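Side-chain contacts in lipid Binding Protein (Caenorhabditis elegans, PDB 6C1Z), which carries unsaturated fatty acids such as oleic acid from the lysosome to the nucleus, where it switches on genes that promote longevity: residues I46-G50 with D51-F55; T89-G93 with K94-H98; F20-Y23 with L24-I27. All coordinates share one frame; numbering follows the deposited sequence.

Interaction 1: residues I46-G50 with D51-F55; sequences IKLDG and DTWHF
Ile-46 lies over the ring of Phe-55, the two side chains running side by side in the same direction. CG1 of Ile-46 stands 3.8 Å from the centroid of the Phe-55 ring and only 4° off the ring normal, a CH-pi contact, while CD1 reaches on over the CE2 corner. The other branch, CG2, is turned to the edge of the Trp-53 indole, where it meets CZ3. The indole takes its own CH-pi contact from Leu-48, over one face, with CD1 of Leu-48 3.7 Å from the centroid of the five-membered ring of Trp-53. With CG of Leu-48 anti to the backbone N (chi1 175°), the leucine lies across that face of the indole, and CD2 follows along the six-membered ring near CZ2. The packing is close on this side, and Phe-95 meets both Trp-53 and Phe-55 edge-to-face from beyond the two strands.

Strands 43-49 and 52-58 form an antiparallel hairpin of the fatty acid-binding protein barrel, turned by a type II' beta turn from Asp-49 to Thr-52. Gly-50 takes the positive phi that this turn needs; a CB there would run into the next amide. Backbone bonds pair Lys-47 with His-54 and Asp-49 with Thr-52.

The face carrying those two pairs is looser and wetter. CG of Lys-47 touches CB of His-54 at 3.7 Å, but the lysine bends at chi3 and its amine leads away. Water 1 lies in the plane of the His-54 ring, 2.7 Å from NE2, and donates to OD2 of Asp-49, spanning two groups that do not meet directly. Water 2 gives hydrogen bonds to Asp-49 O and Asp-51 OD1 and accepts one from OG1 of Thr-52; the amine of Lys-69 reaches Asp-51 by a salt bridge and Thr-52 by a hydrogen bond.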
loop_
_atom_site.group_PDB
_atom_site.type_symbol
_atom_site.label_atom_id
_atom_site.label_comp_id
_atom_site.label_asym_id
_atom_site.label_seq_id
_atom_site.Cartn_x
_atom_site.Cartn_y
_atom_site.Cartn_z
ATOM N N ILE A 46 -10.166 0.049 -4.625
ATOM C CA ILE A 46 -10.537 0.420 -3.264
ATOM C C ILE A 46 -12.050 0.343 -3.196
ATOM O O ILE A 46 -12.754 0.984 -3.995
ATOM C CB ILE A 46 -10.040 1.827 -2.904
ATOM C CG1 ILE A 46 -8.521 1.850 -2.840
ATOM C CG2 ILE A 46 -10.641 2.297 -1.574
ATOM C CD1 ILE A 46 -7.939 3.263 -2.718
ATOM N N LYS A 47 -12.564 -0.440 -2.252
ATOM C CA LYS A 47 -13.994 -0.554 -2.050
ATOM C C LYS A 47 -14.276 -0.618 -0.556
ATOM O O LYS A 47 -13.378 -0.892 0.247
ATOM C CB LYS A 47 -14.591 -1.756 -2.819
ATOM C CG LYS A 47 -13.962 -3.103 -2.516
ATOM C CD LYS A 47 -14.210 -4.146 -3.635
ATOM C CE LYS A 47 -15.673 -4.258 -4.010
ATOM N NZ LYS A 47 -15.917 -5.360 -5.004
ATOM N N LEU A 48 -15.509 -0.308 -0.190
ATOM C CA LEU A 48 -15.967 -0.333 1.190
ATOM C C LEU A 48 -17.187 -1.237 1.268
ATOM O O LEU A 48 -18.205 -0.977 0.612
ATOM C CB LEU A 48 -16.309 1.085 1.653
ATOM C CG LEU A 48 -16.911 1.212 3.048
ATOM C CD1 LEU A 48 -15.984 0.623 4.106
ATOM C CD2 LEU A 48 -17.224 2.673 3.355
ATOM N N ASP A 49 -17.111 -2.257 2.121
ATOM C CA ASP A 49 -18.208 -3.204 2.348
ATOM C C ASP A 49 -18.657 -3.062 3.800
ATOM O O ASP A 49 -18.014 -3.599 4.701
ATOM C CB ASP A 49 -17.746 -4.633 2.065
ATOM C CG ASP A 49 -18.819 -5.663 2.350
ATOM O OD1 ASP A 49 -19.976 -5.274 2.623
ATOM O OD2 ASP A 49 -18.498 -6.870 2.315
ATOM N N GLY A 50 -19.761 -2.361 4.023
ATOM C CA GLY A 50 -20.195 -2.036 5.365
ATOM C C GLY A 50 -19.187 -1.123 6.017
ATOM O O GLY A 50 -18.978 0.000 5.551
ATOM N N ASP A 51 -18.520 -1.614 7.064
ATOM C CA ASP A 51 -17.416 -0.896 7.680
ATOM C C ASP A 51 -16.054 -1.512 7.399
ATOM O O ASP A 51 -15.077 -1.145 8.057
ATOM C CB ASP A 51 -17.638 -0.712 9.189
ATOM C CG ASP A 51 -17.554 -1.995 9.976
ATOM O OD1 ASP A 51 -17.626 -3.098 9.390
ATOM O OD2 ASP A 51 -17.411 -1.888 11.225
ATOM N N THR A 52 -15.952 -2.420 6.432
ATOM C CA THR A 52 -14.687 -3.060 6.093
ATOM C C THR A 52 -14.162 -2.507 4.772
ATOM O O THR A 52 -14.820 -2.625 3.728
ATOM C CB THR A 52 -14.823 -4.582 6.015
ATOM O OG1 THR A 52 -15.277 -5.073 7.284
ATOM C CG2 THR A 52 -13.476 -5.209 5.672
ATOM N N TRP A 53 -12.969 -1.927 4.814
ATOM C CA TRP A 53 -12.298 -1.463 3.617
ATOM C C TRP A 53 -11.577 -2.619 2.929
ATOM O O TRP A 53 -11.041 -3.515 3.574
ATOM C CB TRP A 53 -11.278 -0.365 3.967
ATOM C CG TRP A 53 -11.955 0.938 4.301
ATOM C CD1 TRP A 53 -12.308 1.368 5.544
ATOM C CD2 TRP A 53 -12.401 1.926 3.382
ATOM N NE1 TRP A 53 -12.945 2.574 5.449
ATOM C CE2 TRP A 53 -13.011 2.950 4.136
ATOM C CE3 TRP A 53 -12.352 2.045 1.983
ATOM C CZ2 TRP A 53 -13.579 4.075 3.540
ATOM C CZ3 TRP A 53 -12.905 3.165 1.399
ATOM C CH2 TRP A 53 -13.514 4.171 2.181
ATOM N N HIS A 54 -11.472 -2.522 1.612
ATOM C CA HIS A 54 -10.703 -3.464 0.808
ATOM C C HIS A 54 -9.801 -2.664 -0.113
ATOM O O HIS A 54 -10.290 -1.826 -0.884
ATOM C CB HIS A 54 -11.646 -4.369 0.020
ATOM C CG HIS A 54 -12.489 -5.236 0.897
ATOM N ND1 HIS A 54 -12.089 -6.504 1.266
ATOM C CD2 HIS A 54 -13.687 -5.035 1.487
ATOM C CE1 HIS A 54 -13.013 -7.046 2.041
ATOM N NE2 HIS A 54 -13.991 -6.171 2.199
ATOM N N PHE A 55 -8.497 -2.864 0.005
ATOM C CA PHE A 55 -7.498 -2.302 -0.905
ATOM C C PHE A 55 -6.897 -3.501 -1.603
ATOM O O PHE A 55 -6.074 -4.222 -1.029
ATOM C CB PHE A 55 -6.399 -1.538 -0.150
ATOM C CG PHE A 55 -6.747 -0.105 0.234
ATOM C CD1 PHE A 55 -7.932 0.217 0.871
ATOM C CD2 PHE A 55 -5.862 0.914 -0.060
ATOM C CE1 PHE A 55 -8.212 1.559 1.232
ATOM C CE2 PHE A 55 -6.150 2.241 0.291
ATOM C CZ PHE A 55 -7.317 2.539 0.934
HETATM O O HOH W 1 -15.894 -7.176 3.882
HETATM O O HOH W 2 -18.128 -4.951 7.522
#

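Interaction 2: residues T89-G93 with K94-H98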
loop_
_atom_site.group_PDB
_atom_site.type_symbol
_atom_site.label_atom_id
_atom_site.label_comp_id
_atom_site.label_asym_id
_atom_site.label_seq_id
_atom_site.Cartn_x
_atom_site.Cartn_y
_atom_site.Cartn_z
ATOM N N THR A 89 -5.229 4.086 9.808
ATOM C CA THR A 89 -6.038 5.202 10.262
ATOM C C THR A 89 -6.337 6.118 9.075
ATOM O O THR A 89 -5.769 5.981 7.994
ATOM C CB THR A 89 -5.301 5.959 11.361
ATOM O OG1 THR A 89 -4.000 6.284 10.863
ATOM C CG2 THR A 89 -5.187 5.113 12.639
ATOM N N PHE A 90 -7.314 6.988 9.277
ATOM C CA PHE A 90 -7.660 8.006 8.293
ATOM C C PHE A 90 -7.500 9.345 8.988
ATOM O O PHE A 90 -8.252 9.664 9.917
ATOM C CB PHE A 90 -9.065 7.831 7.727
ATOM C CG PHE A 90 -9.336 8.714 6.533
ATOM C CD1 PHE A 90 -8.836 8.366 5.306
ATOM C CD2 PHE A 90 -10.047 9.899 6.650
ATOM C CE1 PHE A 90 -9.052 9.189 4.219
ATOM C CE2 PHE A 90 -10.274 10.693 5.547
ATOM C CZ PHE A 90 -9.786 10.349 4.358
ATOM N N GLU A 91 -6.488 10.104 8.564
ATOM C CA GLU A 91 -6.023 11.293 9.260
ATOM C C GLU A 91 -5.815 12.391 8.233
ATOM O O GLU A 91 -5.049 12.206 7.283
ATOM C CB GLU A 91 -4.668 11.009 9.925
ATOM C CG GLU A 91 -4.661 9.890 10.963
ATOM C CD GLU A 91 -3.295 9.688 11.616
ATOM O OE1 GLU A 91 -2.534 10.676 11.743
ATOM O OE2 GLU A 91 -2.983 8.535 12.004
ATOM N N ASN A 92 -6.453 13.544 8.440
ATOM C CA ASN A 92 -6.220 14.685 7.573
ATOM C C ASN A 92 -6.352 14.312 6.097
ATOM O O ASN A 92 -5.561 14.733 5.251
ATOM C CB ASN A 92 -4.868 15.329 7.881
ATOM C CG ASN A 92 -4.789 15.842 9.300
ATOM O OD1 ASN A 92 -5.681 16.561 9.751
ATOM N ND2 ASN A 92 -3.737 15.458 10.024
ATOM N N GLY A 93 -7.382 13.522 5.788
ATOM C CA GLY A 93 -7.695 13.209 4.410
ATOM C C GLY A 93 -6.917 12.058 3.812
ATOM O O GLY A 93 -7.032 11.836 2.599
ATOM N N LYS A 94 -6.083 11.380 4.591
ATOM C CA LYS A 94 -5.174 10.372 4.066
ATOM C C LYS A 94 -5.340 9.066 4.819
ATOM O O LYS A 94 -5.570 9.058 6.025
ATOM C CB LYS A 94 -3.712 10.797 4.219
ATOM C CG LYS A 94 -3.415 12.205 3.759
ATOM C CD LYS A 94 -1.916 12.446 3.714
ATOM C CE LYS A 94 -1.583 13.784 3.053
ATOM N NZ LYS A 94 -2.172 14.931 3.794
ATOM N N PHE A 95 -5.239 7.945 4.093
ATOM C CA PHE A 95 -5.099 6.638 4.735
ATOM C C PHE A 95 -3.639 6.402 5.104
ATOM O O PHE A 95 -2.752 6.547 4.263
ATOM C CB PHE A 95 -5.546 5.490 3.826
ATOM C CG PHE A 95 -7.029 5.358 3.646
ATOM C CD1 PHE A 95 -7.671 6.002 2.607
ATOM C CD2 PHE A 95 -7.768 4.523 4.473
ATOM C CE1 PHE A 95 -9.022 5.861 2.416
ATOM C CE2 PHE A 95 -9.118 4.361 4.292
ATOM C CZ PHE A 95 -9.762 5.027 3.251
ATOM N N ILE A 96 -3.382 6.092 6.366
ATOM C CA ILE A 96 -2.033 5.848 6.861
ATOM C C ILE A 96 -2.017 4.457 7.463
ATOM O O ILE A 96 -2.786 4.170 8.392
ATOM C CB ILE A 96 -1.622 6.873 7.914
ATOM C CG1 ILE A 96 -1.770 8.284 7.352
ATOM C CG2 ILE A 96 -0.201 6.594 8.363
ATOM C CD1 ILE A 96 -1.498 9.373 8.370
ATOM N N SER A 97 -1.168 3.584 6.925
ATOM C CA SER A 97 -0.986 2.238 7.462
ATOM C C SER A 97 0.392 2.090 8.104
ATOM O O SER A 97 1.425 2.323 7.462
ATOM C CB SER A 97 -1.161 1.210 6.360
ATOM O OG SER A 97 -0.957 -0.079 6.937
ATOM N N HIS A 98 0.404 1.727 9.392
ATOM C CA HIS A 98 1.622 1.333 10.090
ATOM C C HIS A 98 1.710 -0.183 10.070
ATOM O O HIS A 98 0.927 -0.867 10.731
ATOM C CB HIS A 98 1.633 1.875 11.514
ATOM C CG HIS A 98 1.950 3.334 11.575
ATOM N ND1 HIS A 98 1.008 4.318 11.348
ATOM C CD2 HIS A 98 3.129 3.972 11.748
ATOM C CE1 HIS A 98 1.586 5.505 11.442
ATOM N NE2 HIS A 98 2.874 5.321 11.668
#
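Phe-90 turns the edge of its ring to the face of Phe-95, an edge-to-face (T-shaped) pair with centroids 4.9 Å apart and planes at 69°. The Phe-90 side chain can be followed outward. CB passes near the carbonyl oxygen of Lys-94, and CG, anti to the backbone N (chi1 -169°), swings the ring in over the Lys-94 backbone. CD1 does double work: it lies 3.4 Å from Lys-94 O, and it also stands over the centre of the Phe-95 ring, 3.7 Å above its plane. CE1 has Lys-94 N over the ring face and CE1 of Phe-95 at the ring edge, and CZ ends 3.9 Å from Lys-94 N. One face of the Phe-90 ring thus has Lys-94 N over it, offset toward the rim, while an edge serves the second aromatic.

On the other face of the hairpin, Thr-89 OG1 donates a 2.7 Å hydrogen bond to OE2 of Glu-91, met on the anti side of the carboxylate. This holds the glutamate back along its own strand, where CD1 of Ile-96 comes up against its CD at 3.7 Å, the two chains crossing at about a right angle. The backbone pair of Glu-91 and Lys-94 closes a type I' turn in which Gly-93 has backbone angles that call for glycine, and Thr-89 with Ile-96 forms the next hydrogen-bonded pair.

Strand 94-101 is sandwiched in the sheet between 83-91 and 109-116: Lys-94 makes a cation-pi contact with Trp-114, Ile-96 touches Val-110, and Phe-95 meets Phe-8 edge-to-face and touches Ile-70.

Interaction 3: residues F20-Y23 with L24-I27; sequences FEEY and LKEI. With SO4 (sulfate ion), chain C.
Tyr-23 and Ile-27, one helical turn apart, pack along the length of the phenol ring. CG2 of Ile-27 lies 3.7 Å from CE1 of Tyr-23 and equally close to CZ, and CD1 of the isoleucine reaches both CE2 and the hydroxyl oxygen. The Ile-27 CG1 branch fits between its own backbone N and carbonyl carbon (chi1 66°), which brings CD1 back toward the tyrosine. Farther back along the same side of the ring, Leu-24 spreads its two methyls between two rings. Its CD1 lies over one face of Phe-20, 4.0 Å from the centroid in a CH-pi contact displaced toward the rim, and its CD2 touches CD2 of Tyr-23 at 3.9 Å.

The next shell is the backbone ladder, with Leu-24 N bonded to Phe-20 O, Lys-25 N to Glu-21 O, Glu-26 N to Glu-22 O and Ile-27 N to Tyr-23 O. At the start of the helix a sulfate, probably from the crystallisation liquor, takes up two of the amides: Phe-20 N reaches its O2 and Glu-21 N its O3, both at 2.9 Å and the second almost straight at 176°. Ser-17 OG holds the same ion, whose charge would suit the positive end of the helix dipole.

Farther out, the Tyr-23 hydroxyl is hydrogen-bonded to Ser-109 and its ring touches Phe-111, Val-129 and Cys-131. A leucine in place of Tyr-23 would probably leave Ser-109 without this partner and open a gap beside Ile-27. Leu-24 faces Arg-34 and Ala-37 of helix 31-39, while Phe-20 makes a cation-pi contact with Arg-133. This is the first helix of the helix-turn-helix lid that covers the barrel in fatty acid-binding proteins; Lys-25, Glu-26 and Ile-27 begin a nuclear localization signal assigned by similarity.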
loop_
_atom_site.group_PDB
_atom_site.type_symbol
_atom_site.label_atom_id
_atom_site.label_comp_id
_atom_site.label_asym_id
_atom_site.label_seq_id
_atom_site.Cartn_x
_atom_site.Cartn_y
_atom_site.Cartn_z
ATOM N N PHE A 20 10.519 2.038 -5.980
ATOM C CA PHE A 20 9.781 0.866 -5.506
ATOM C C PHE A 20 10.697 -0.340 -5.325
ATOM O O PHE A 20 10.636 -1.019 -4.293
ATOM C CB PHE A 20 8.606 0.538 -6.433
ATOM C CG PHE A 20 7.740 -0.599 -5.954
ATOM C CD1 PHE A 20 7.278 -0.657 -4.645
ATOM C CD2 PHE A 20 7.367 -1.600 -6.817
ATOM C CE1 PHE A 20 6.460 -1.687 -4.222
ATOM C CE2 PHE A 20 6.554 -2.640 -6.392
ATOM C CZ PHE A 20 6.106 -2.680 -5.095
ATOM N N GLU A 21 11.533 -0.646 -6.325
ATOM C CA GLU A 21 12.453 -1.769 -6.188
ATOM C C GLU A 21 13.382 -1.568 -4.996
ATOM O O GLU A 21 13.672 -2.522 -4.262
ATOM C CB GLU A 21 13.240 -1.957 -7.489
ATOM C CG GLU A 21 14.163 -3.174 -7.496
ATOM C CD GLU A 21 14.873 -3.401 -8.828
ATOM O OE1 GLU A 21 14.454 -2.814 -9.848
ATOM O OE2 GLU A 21 15.852 -4.173 -8.848
ATOM N N GLU A 22 13.851 -0.325 -4.785
ATOM C CA GLU A 22 14.722 -0.003 -3.650
ATOM C C GLU A 22 13.991 -0.174 -2.324
ATOM O O GLU A 22 14.583 -0.648 -1.343
ATOM C CB GLU A 22 15.248 1.422 -3.794
ATOM C CG GLU A 22 16.274 1.606 -4.903
ATOM C CD GLU A 22 17.568 0.845 -4.649
ATOM O OE1 GLU A 22 17.865 0.527 -3.474
ATOM O OE2 GLU A 22 18.287 0.562 -5.632
ATOM N N TYR A 23 12.715 0.201 -2.275
ATOM C CA TYR A 23 11.898 -0.053 -1.094
ATOM C C TYR A 23 11.771 -1.550 -0.811
ATOM O O TYR A 23 11.928 -2.000 0.331
ATOM C CB TYR A 23 10.513 0.616 -1.242
ATOM C CG TYR A 23 9.541 0.070 -0.247
ATOM C CD1 TYR A 23 9.525 0.516 1.062
ATOM C CD2 TYR A 23 8.667 -0.941 -0.611
ATOM C CE1 TYR A 23 8.655 -0.029 1.984
ATOM C CE2 TYR A 23 7.806 -1.506 0.297
ATOM C CZ TYR A 23 7.822 -1.064 1.608
ATOM O OH TYR A 23 6.960 -1.646 2.503
ATOM N N LEU A 24 11.487 -2.337 -1.836
ATOM C CA LEU A 24 11.391 -3.779 -1.643
ATOM C C LEU A 24 12.715 -4.362 -1.159
ATOM O O LEU A 24 12.733 -5.243 -0.283
ATOM C CB LEU A 24 10.938 -4.439 -2.939
ATOM C CG LEU A 24 9.514 -4.107 -3.383
ATOM C CD1 LEU A 24 9.185 -4.823 -4.704
ATOM C CD2 LEU A 24 8.479 -4.464 -2.323
ATOM N N LYS A 25 13.839 -3.886 -1.709
ATOM C CA LYS A 25 15.134 -4.345 -1.226
ATOM C C LYS A 25 15.297 -4.009 0.247
ATOM O O LYS A 25 15.752 -4.839 1.041
ATOM C CB LYS A 25 16.261 -3.710 -2.046
ATOM C CG LYS A 25 17.672 -4.171 -1.679
ATOM C CD LYS A 25 18.685 -3.555 -2.624
ATOM C CE LYS A 25 20.107 -3.890 -2.247
ATOM N NZ LYS A 25 21.056 -3.121 -3.099
ATOM N N GLU A 26 14.919 -2.791 0.636
ATOM C CA GLU A 26 15.099 -2.358 2.014
ATOM C C GLU A 26 14.320 -3.242 2.981
ATOM O O GLU A 26 14.804 -3.541 4.078
ATOM C CB GLU A 26 14.680 -0.888 2.131
ATOM C CG GLU A 26 14.737 -0.292 3.527
ATOM C CD GLU A 26 16.148 -0.069 4.002
ATOM O OE1 GLU A 26 17.090 -0.163 3.186
ATOM O OE2 GLU A 26 16.323 0.213 5.205
ATOM N N ILE A 27 13.117 -3.690 2.598
ATOM C CA ILE A 27 12.299 -4.496 3.505
ATOM C C ILE A 27 12.636 -5.981 3.437
ATOM O O ILE A 27 12.044 -6.784 4.178
ATOM C CB ILE A 27 10.783 -4.281 3.360
ATOM C CG1 ILE A 27 10.294 -4.767 1.993
ATOM C CG2 ILE A 27 10.413 -2.810 3.569
ATOM C CD1 ILE A 27 8.796 -4.945 1.915
HETATM S S SO4 C . 10.738 1.760 -9.610
HETATM O O1 SO4 C . 9.835 1.054 -10.513
HETATM O O2 SO4 C . 9.909 2.604 -8.743
HETATM O O3 SO4 C . 11.541 0.818 -8.854
HETATM O O4 SO4 C . 11.592 2.610 -10.445
#

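In the fold
From the N terminus the chain first meets interaction 3, within helix 20-27, where the contacts span single helical turns. Interaction 1 follows as the tight turn between strands 43-49 and 52-58, and interaction 2 as the tight turn between strands 83-91 and 94-101. The three come in series, none nested in or crossing another. Although far apart in sequence, interactions 1 and 2 meet: Phe-55 CZ lies 3.9 Å from Phe-95 CD1, which brings together two hairpins of the one antiparallel sheet as it curls into a barrel. Interaction 3 is on the opposite side of the chain's centre from interaction 1, their centres about 27 Å apart, and joins the helical pair to strands 109-116 and 129-137.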